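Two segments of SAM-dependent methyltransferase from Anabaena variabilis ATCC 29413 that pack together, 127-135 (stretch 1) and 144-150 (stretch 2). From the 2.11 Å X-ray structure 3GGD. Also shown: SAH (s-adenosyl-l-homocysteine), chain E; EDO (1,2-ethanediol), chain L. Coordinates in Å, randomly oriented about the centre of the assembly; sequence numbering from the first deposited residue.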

# COMPACT_ATOMS: atom_id res chain seq x y z
N ASN A 127 -2.49 9.40 12.07
CA ASN A 127 -1.95 8.04 12.04
C ASN A 127 -2.08 7.55 10.63
O ASN A 127 -2.89 8.08 9.87
CB ASN A 127 -2.72 7.13 12.97
CG ASN A 127 -2.53 7.48 14.41
OD1 ASN A 127 -1.40 7.78 14.82
ND2 ASN A 127 -3.63 7.47 15.19
N ILE A 128 -1.24 6.58 10.24
CA ILE A 128 -1.28 6.03 8.87
C ILE A 128 -1.31 4.52 8.84
O ILE A 128 -0.55 3.84 9.55
CB ILE A 128 -0.06 6.49 8.00
CG1 ILE A 128 -0.08 8.00 7.78
CG2 ILE A 128 -0.07 5.78 6.61
CD1 ILE A 128 1.18 8.58 7.13
N TYR A 129 -2.24 4.00 8.03
CA TYR A 129 -2.28 2.62 7.63
C TYR A 129 -1.89 2.59 6.15
O TYR A 129 -2.51 3.29 5.32
CB TYR A 129 -3.70 2.04 7.77
CG TYR A 129 -3.88 0.64 7.22
CD1 TYR A 129 -3.50 -0.47 7.95
CD2 TYR A 129 -4.42 0.43 5.95
CE1 TYR A 129 -3.68 -1.77 7.44
CE2 TYR A 129 -4.64 -0.86 5.46
CZ TYR A 129 -4.26 -1.97 6.20
OH TYR A 129 -4.44 -3.26 5.72
N MSE A 130 -0.87 1.81 5.82
CA MSE A 130 -0.46 1.67 4.44
C MSE A 130 -0.19 0.21 4.08
O MSE A 130 0.72 -0.44 4.61
CB MSE A 130 0.79 2.51 4.16
CG MSE A 130 1.16 2.52 2.68
SE MSE A 130 2.68 3.80 2.34
CE MSE A 130 3.98 2.78 3.12
N ARG A 131 -0.99 -0.30 3.15
CA ARG A 131 -0.88 -1.68 2.70
C ARG A 131 -0.36 -1.70 1.25
O ARG A 131 -1.07 -1.35 0.29
CB ARG A 131 -2.25 -2.37 2.81
CG ARG A 131 -2.20 -3.85 2.44
CD ARG A 131 -3.56 -4.54 2.69
NE ARG A 131 -3.51 -5.97 2.41
CZ ARG A 131 -3.85 -6.52 1.26
NH1 ARG A 131 -4.28 -5.76 0.27
NH2 ARG A 131 -3.78 -7.84 1.10
N THR A 132 0.89 -2.12 1.12
CA THR A 132 1.61 -2.19 -0.12
C THR A 132 1.62 -0.87 -0.87
O THR A 132 1.25 -0.78 -2.03
CB THR A 132 1.20 -3.38 -0.99
OG1 THR A 132 -0.24 -3.46 -1.12
CG2 THR A 132 1.77 -4.71 -0.35
N GLY A 133 2.07 0.17 -0.19
CA GLY A 133 2.20 1.48 -0.83
C GLY A 133 3.61 1.84 -1.20
O GLY A 133 3.82 2.84 -1.88
N PHE A 134 4.60 1.02 -0.84
CA PHE A 134 6.01 1.41 -1.02
C PHE A 134 6.84 0.52 -1.96
O PHE A 134 7.70 1.01 -2.70
CB PHE A 134 6.68 1.42 0.36
CG PHE A 134 7.46 2.70 0.70
CD1 PHE A 134 8.37 3.23 -0.17
CD2 PHE A 134 7.31 3.29 1.94
CE1 PHE A 134 9.10 4.37 0.17
CE2 PHE A 134 8.03 4.45 2.28
CZ PHE A 134 8.92 4.98 1.38
N HIS A 135 6.60 -0.80 -1.90
CA HIS A 135 7.51 -1.76 -2.55
C HIS A 135 7.57 -1.56 -4.06
O HIS A 135 8.62 -1.76 -4.68
CB HIS A 135 7.10 -3.18 -2.21
CG HIS A 135 5.87 -3.62 -2.94
ND1 HIS A 135 5.92 -4.23 -4.17
CD2 HIS A 135 4.56 -3.49 -2.64
CE1 HIS A 135 4.69 -4.47 -4.60
NE2 HIS A 135 3.84 -4.02 -3.69
N LEU A 144 10.92 10.75 -1.81
CA LEU A 144 9.80 11.68 -1.93
C LEU A 144 8.61 11.14 -1.15
O LEU A 144 7.95 11.88 -0.40
CB LEU A 144 9.45 11.89 -3.41
CG LEU A 144 10.47 12.68 -4.27
CD1 LEU A 144 10.19 12.53 -5.78
CD2 LEU A 144 10.52 14.18 -3.88
N LEU A 145 8.35 9.84 -1.26
CA LEU A 145 7.24 9.27 -0.53
C LEU A 145 7.55 9.33 0.99
O LEU A 145 6.67 9.64 1.82
CB LEU A 145 6.96 7.83 -1.00
CG LEU A 145 5.79 7.09 -0.31
CD1 LEU A 145 4.50 7.88 -0.35
CD2 LEU A 145 5.59 5.66 -0.91
N GLY A 146 8.79 9.03 1.37
CA GLY A 146 9.19 9.15 2.78
C GLY A 146 8.92 10.58 3.28
O GLY A 146 8.40 10.76 4.39
N GLN A 147 9.27 11.59 2.49
CA GLN A 147 8.98 13.01 2.85
C GLN A 147 7.47 13.21 3.12
O GLN A 147 7.07 13.75 4.17
CB GLN A 147 9.47 13.95 1.77
CG GLN A 147 11.00 13.99 1.66
CD GLN A 147 11.48 14.87 0.51
OE1 GLN A 147 12.57 14.68 0.02
NE2 GLN A 147 10.70 15.80 0.10
N SER A 148 6.63 12.76 2.19
CA SER A 148 5.19 12.89 2.35
C SER A 148 4.70 12.26 3.65
O SER A 148 3.91 12.85 4.39
CB SER A 148 4.48 12.31 1.13
OG SER A 148 4.71 13.10 -0.04
N LEU A 149 5.16 11.06 3.93
CA LEU A 149 4.73 10.34 5.10
C LEU A 149 5.16 11.04 6.39
O LEU A 149 4.39 11.12 7.33
CB LEU A 149 5.22 8.88 5.03
CG LEU A 149 4.58 8.07 3.87
CD1 LEU A 149 5.31 6.73 3.58
CD2 LEU A 149 3.03 7.78 4.06
N ARG A 150 6.39 11.54 6.42
CA ARG A 150 6.96 12.24 7.54
C ARG A 150 6.10 13.48 7.83
O ARG A 150 5.81 13.79 8.99
CB ARG A 150 8.42 12.65 7.21
CG ARG A 150 9.08 13.54 8.27
CD ARG A 150 10.50 13.97 7.98
NE ARG A 150 11.34 12.78 8.08
CZ ARG A 150 11.73 12.01 7.07
NH1 ARG A 150 11.48 12.32 5.80
NH2 ARG A 150 12.40 10.90 7.37
N SAH E . -3.62 -0.22 -0.05
CA SAH E . -4.51 -0.74 -1.12
CB SAH E . -3.91 -0.65 -2.53
CG SAH E . -2.55 -1.32 -2.81
SD SAH E . -2.04 -1.21 -4.54
C SAH E . -4.94 -2.17 -0.84
O SAH E . -5.98 -2.63 -1.38
OXT SAH E . -4.27 -2.89 -0.10
C5' SAH E . -0.99 0.22 -4.48
C4' SAH E . -1.79 1.55 -4.46
O4' SAH E . -0.87 2.67 -4.39
C3' SAH E . -2.66 1.86 -5.69
O3' SAH E . -4.00 2.16 -5.35
C2' SAH E . -2.01 3.08 -6.33
O2' SAH E . -2.88 3.91 -7.13
C1' SAH E . -1.39 3.76 -5.12
N9 SAH E . -0.33 4.72 -5.47
C8 SAH E . 0.65 4.49 -6.39
N7 SAH E . 1.48 5.55 -6.44
C5 SAH E . 1.01 6.46 -5.54
C6 SAH E . 1.40 7.81 -5.15
N6 SAH E . 2.48 8.33 -5.80
N1 SAH E . 0.70 8.49 -4.24
C2 SAH E . -0.41 7.91 -3.66
N3 SAH E . -0.81 6.69 -3.99
C4 SAH E . -0.18 5.94 -4.92
C1 EDO L . -1.84 -9.38 4.37
O1 EDO L . -2.85 -9.59 3.37
C2 EDO L . -2.26 -8.36 5.45
O2 EDO L . -2.82 -7.11 4.92

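A helix can be fastened to a strand and the loop that follows it largely by apolar packing, without a hydrogen bond between the two, and this pair is a clear case: 285 Å² is buried, both sides summed, mostly by apolar side chains. Along the helix, Leu 144 lies out of reach, and Leu 145 makes the first contact. Its CA-to-CB bond points toward the other stretch, and chi1 near 180° with chi2 p carries Leu 145 CD2 over one face of the Phe 134 ring, 3.7 Å from the centroid and 10° off its normal, a CH-pi contact. The CA-to-CB bond of Phe 134 points sideways, but the end of its ring comes nearer. Leu 145 CD2 also lies 3.5 Å from Gly 133 O; an ideal CB on Gly 133 would clash with Met 130 CG at 2.6 Å. Gly 146 N lies 4.1 Å from Phe 134 CZ, though a CB would have room here. One turn after Leu 145, Leu 149 also points toward the partner. Leu 149 CD2 meets Ile 128 CD1 at 3.7 Å, Leu 149 CD1 lies 3.8 Å from Phe 134 CE2, and both methyls approach selenomethionine Met 130 SE, CD1 the closer at 4.1 Å. Ile 128 and Met 130, alternate strand residues, both face the helix. The CA-to-CB bond of Arg 150 points away.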